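PDB 6VXC: trans-4-hydroxy-L-proline dehydratase, which catalyses the radical-based dehydration of trans-4-hydroxy-L-proline to (S)-1-pyrroline-5-carboxylate, a step in the anaerobic breakdown of hydroxyproline, as a glycyl radical enzyme. Local coordinates for residues N398-K403 / E430-E435. Sequence-based numbering, arbitrary orientation.
Sequences NVQISK and EAIVQE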
loop_
_atom_site.group_PDB
_atom_site.type_symbol
_atom_site.label_atom_id
_atom_site.label_comp_id
_atom_site.label_asym_id
_atom_site.label_seq_id
_atom_site.Cartn_x
_atom_site.Cartn_y
_atom_site.Cartn_z
ATOM N N ASN A 398 5.930 -7.860 -8.278
ATOM C CA ASN A 398 5.473 -7.242 -9.518
ATOM C C ASN A 398 6.657 -6.966 -10.432
ATOM O O ASN A 398 7.818 -7.077 -10.030
ATOM C CB ASN A 398 4.712 -5.946 -9.217
ATOM C CG ASN A 398 3.555 -6.189 -8.311
ATOM O OD1 ASN A 398 2.683 -6.979 -8.630
ATOM N ND2 ASN A 398 3.575 -5.590 -7.153
ATOM N N VAL A 399 6.354 -6.529 -11.656
ATOM C CA VAL A 399 7.375 -6.264 -12.658
ATOM C C VAL A 399 7.234 -4.841 -13.188
ATOM O O VAL A 399 6.125 -4.309 -13.301
ATOM C CB VAL A 399 7.313 -7.301 -13.806
ATOM C CG1 VAL A 399 7.538 -8.700 -13.233
ATOM C CG2 VAL A 399 6.009 -7.216 -14.596
ATOM N N GLN A 400 8.378 -4.211 -13.433
ATOM C CA GLN A 400 8.478 -2.982 -14.203
ATOM C C GLN A 400 8.844 -3.342 -15.637
ATOM O O GLN A 400 9.864 -3.995 -15.882
ATOM C CB GLN A 400 9.520 -2.031 -13.615
ATOM C CG GLN A 400 8.988 -1.024 -12.609
ATOM C CD GLN A 400 9.976 0.108 -12.349
ATOM O OE1 GLN A 400 10.484 0.727 -13.284
ATOM N NE2 GLN A 400 10.285 0.353 -11.077
ATOM N N ILE A 401 8.029 -2.892 -16.572
ATOM C CA ILE A 401 8.221 -3.146 -17.984
ATOM C C ILE A 401 8.619 -1.827 -18.621
ATOM O O ILE A 401 7.887 -0.842 -18.518
ATOM C CB ILE A 401 6.948 -3.720 -18.624
ATOM C CG1 ILE A 401 6.522 -5.023 -17.927
ATOM C CG2 ILE A 401 7.133 -3.878 -20.123
ATOM C CD1 ILE A 401 7.589 -6.115 -17.859
ATOM N N SER A 402 9.783 -1.817 -19.259
ATOM C CA SER A 402 10.325 -0.700 -20.015
ATOM C C SER A 402 10.286 -1.027 -21.501
ATOM O O SER A 402 10.270 -2.192 -21.898
ATOM C CB SER A 402 11.775 -0.411 -19.573
ATOM O OG SER A 402 12.471 0.430 -20.478
ATOM N N LYS A 403 10.311 0.025 -22.325
ATOM C CA LYS A 403 10.572 -0.168 -23.749
ATOM C C LYS A 403 11.902 -0.883 -23.984
ATOM O O LYS A 403 12.109 -1.442 -25.064
ATOM C CB LYS A 403 10.566 1.179 -24.466
ATOM C CG LYS A 403 11.680 2.086 -24.006
ATOM C CD LYS A 403 11.642 3.451 -24.670
ATOM C CE LYS A 403 12.853 4.287 -24.244
ATOM N NZ LYS A 403 12.912 5.608 -24.933
ATOM N N GLU A 430 8.715 3.835 -18.131
ATOM C CA GLU A 430 8.832 5.179 -18.691
ATOM C C GLU A 430 7.826 6.133 -18.061
ATOM O O GLU A 430 8.136 7.310 -17.882
ATOM C CB GLU A 430 8.686 5.171 -20.215
ATOM C CG GLU A 430 10.017 4.837 -20.903
ATOM C CD GLU A 430 10.384 3.373 -20.730
ATOM O OE1 GLU A 430 9.572 2.542 -21.157
ATOM O OE2 GLU A 430 11.445 3.059 -20.136
ATOM N N ALA A 431 6.630 5.649 -17.715
ATOM C CA ALA A 431 5.676 6.508 -17.026
ATOM C C ALA A 431 6.171 6.865 -15.632
ATOM O O ALA A 431 6.138 8.031 -15.227
ATOM C CB ALA A 431 4.304 5.831 -16.966
ATOM N N ILE A 432 6.663 5.873 -14.894
ATOM C CA ILE A 432 7.201 6.111 -13.552
ATOM C C ILE A 432 8.266 7.199 -13.577
ATOM O O ILE A 432 8.238 8.144 -12.777
ATOM C CB ILE A 432 7.759 4.802 -12.964
ATOM C CG1 ILE A 432 6.613 3.843 -12.612
ATOM C CG2 ILE A 432 8.649 5.108 -11.782
ATOM C CD1 ILE A 432 7.071 2.407 -12.417
ATOM N N VAL A 433 9.235 7.070 -14.482
ATOM C CA VAL A 433 10.330 8.034 -14.507
ATOM C C VAL A 433 9.812 9.434 -14.796
ATOM O O VAL A 433 10.215 10.407 -14.145
ATOM C CB VAL A 433 11.407 7.613 -15.516
ATOM C CG1 VAL A 433 12.371 8.776 -15.770
ATOM C CG2 VAL A 433 12.159 6.424 -14.973
ATOM N N GLN A 434 8.907 9.557 -15.770
ATOM C CA GLN A 434 8.365 10.865 -16.121
ATOM C C GLN A 434 7.468 11.425 -15.017
ATOM O O GLN A 434 7.505 12.632 -14.741
ATOM C CB GLN A 434 7.643 10.765 -17.466
ATOM C CG GLN A 434 8.610 10.789 -18.654
ATOM C CD GLN A 434 7.937 10.527 -19.994
ATOM O OE1 GLN A 434 7.029 9.710 -20.093
ATOM N NE2 GLN A 434 8.299 11.309 -20.995
ATOM N N GLU A 435 6.682 10.566 -14.360
ATOM C CA GLU A 435 5.907 11.005 -13.203
ATOM C C GLU A 435 6.823 11.609 -12.143
ATOM O O GLU A 435 6.547 12.688 -11.601
ATOM C CB GLU A 435 5.113 9.831 -12.625
ATOM C CG GLU A 435 3.927 9.347 -13.493
ATOM C CD GLU A 435 3.563 7.905 -13.182
ATOM O OE1 GLU A 435 3.909 7.446 -12.070
ATOM O OE2 GLU A 435 2.969 7.219 -14.049
#
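Just past the end of strand 396-401, in the mixed sheet of the pyruvate formate-lyase-like fold, Ser402 and Lys403 bind the carboxylate of Glu430, in the first turn of helix 429-438. Both oxygens are met on the syn side: Ser402 OG donates to Glu430 OE2 over 2.8 Å, 17° out of the carboxylate plane, while Lys403 N, further out of that plane, reaches Glu430 OE1 at 2.9 Å with a nearly straight N-H...O angle of 170°. Two donors from successive residues thus restrict rotation of the group. The bend at chi2 (72°) turns the Glu430 carboxylate back to the chain just past the strand. Ser402 OG is also hydrogen-bonded to Lys404 N, which helps fix the hydroxyl. Lys403 crosses Glu430 at about a right angle, its CG lying 3.6 Å from Glu430 OE1; its NZ stays 5.6 Å from Glu430 OE2, too far for a salt bridge.

Parallel strands 396-401 and 426-428 are joined through helix 407-418 in a beta-alpha-beta crossover, and strand 426-428 leads directly into helix 429-438. Gln400 and Ile432 make the second part of the contact: the methyl CD1 of Ile432 lies over the flat face of the Gln400 amide, 3.7 Å from Gln400 CD. Hydrogen bonds hold that amide, from Gln400 OE1 to Thr429 OG1 and from Gln400 NE2 to Asn364 OD1 and Gly449 O. The Ile432 side chain lies about 10 Å from that of Glu456, the probable proton acceptor.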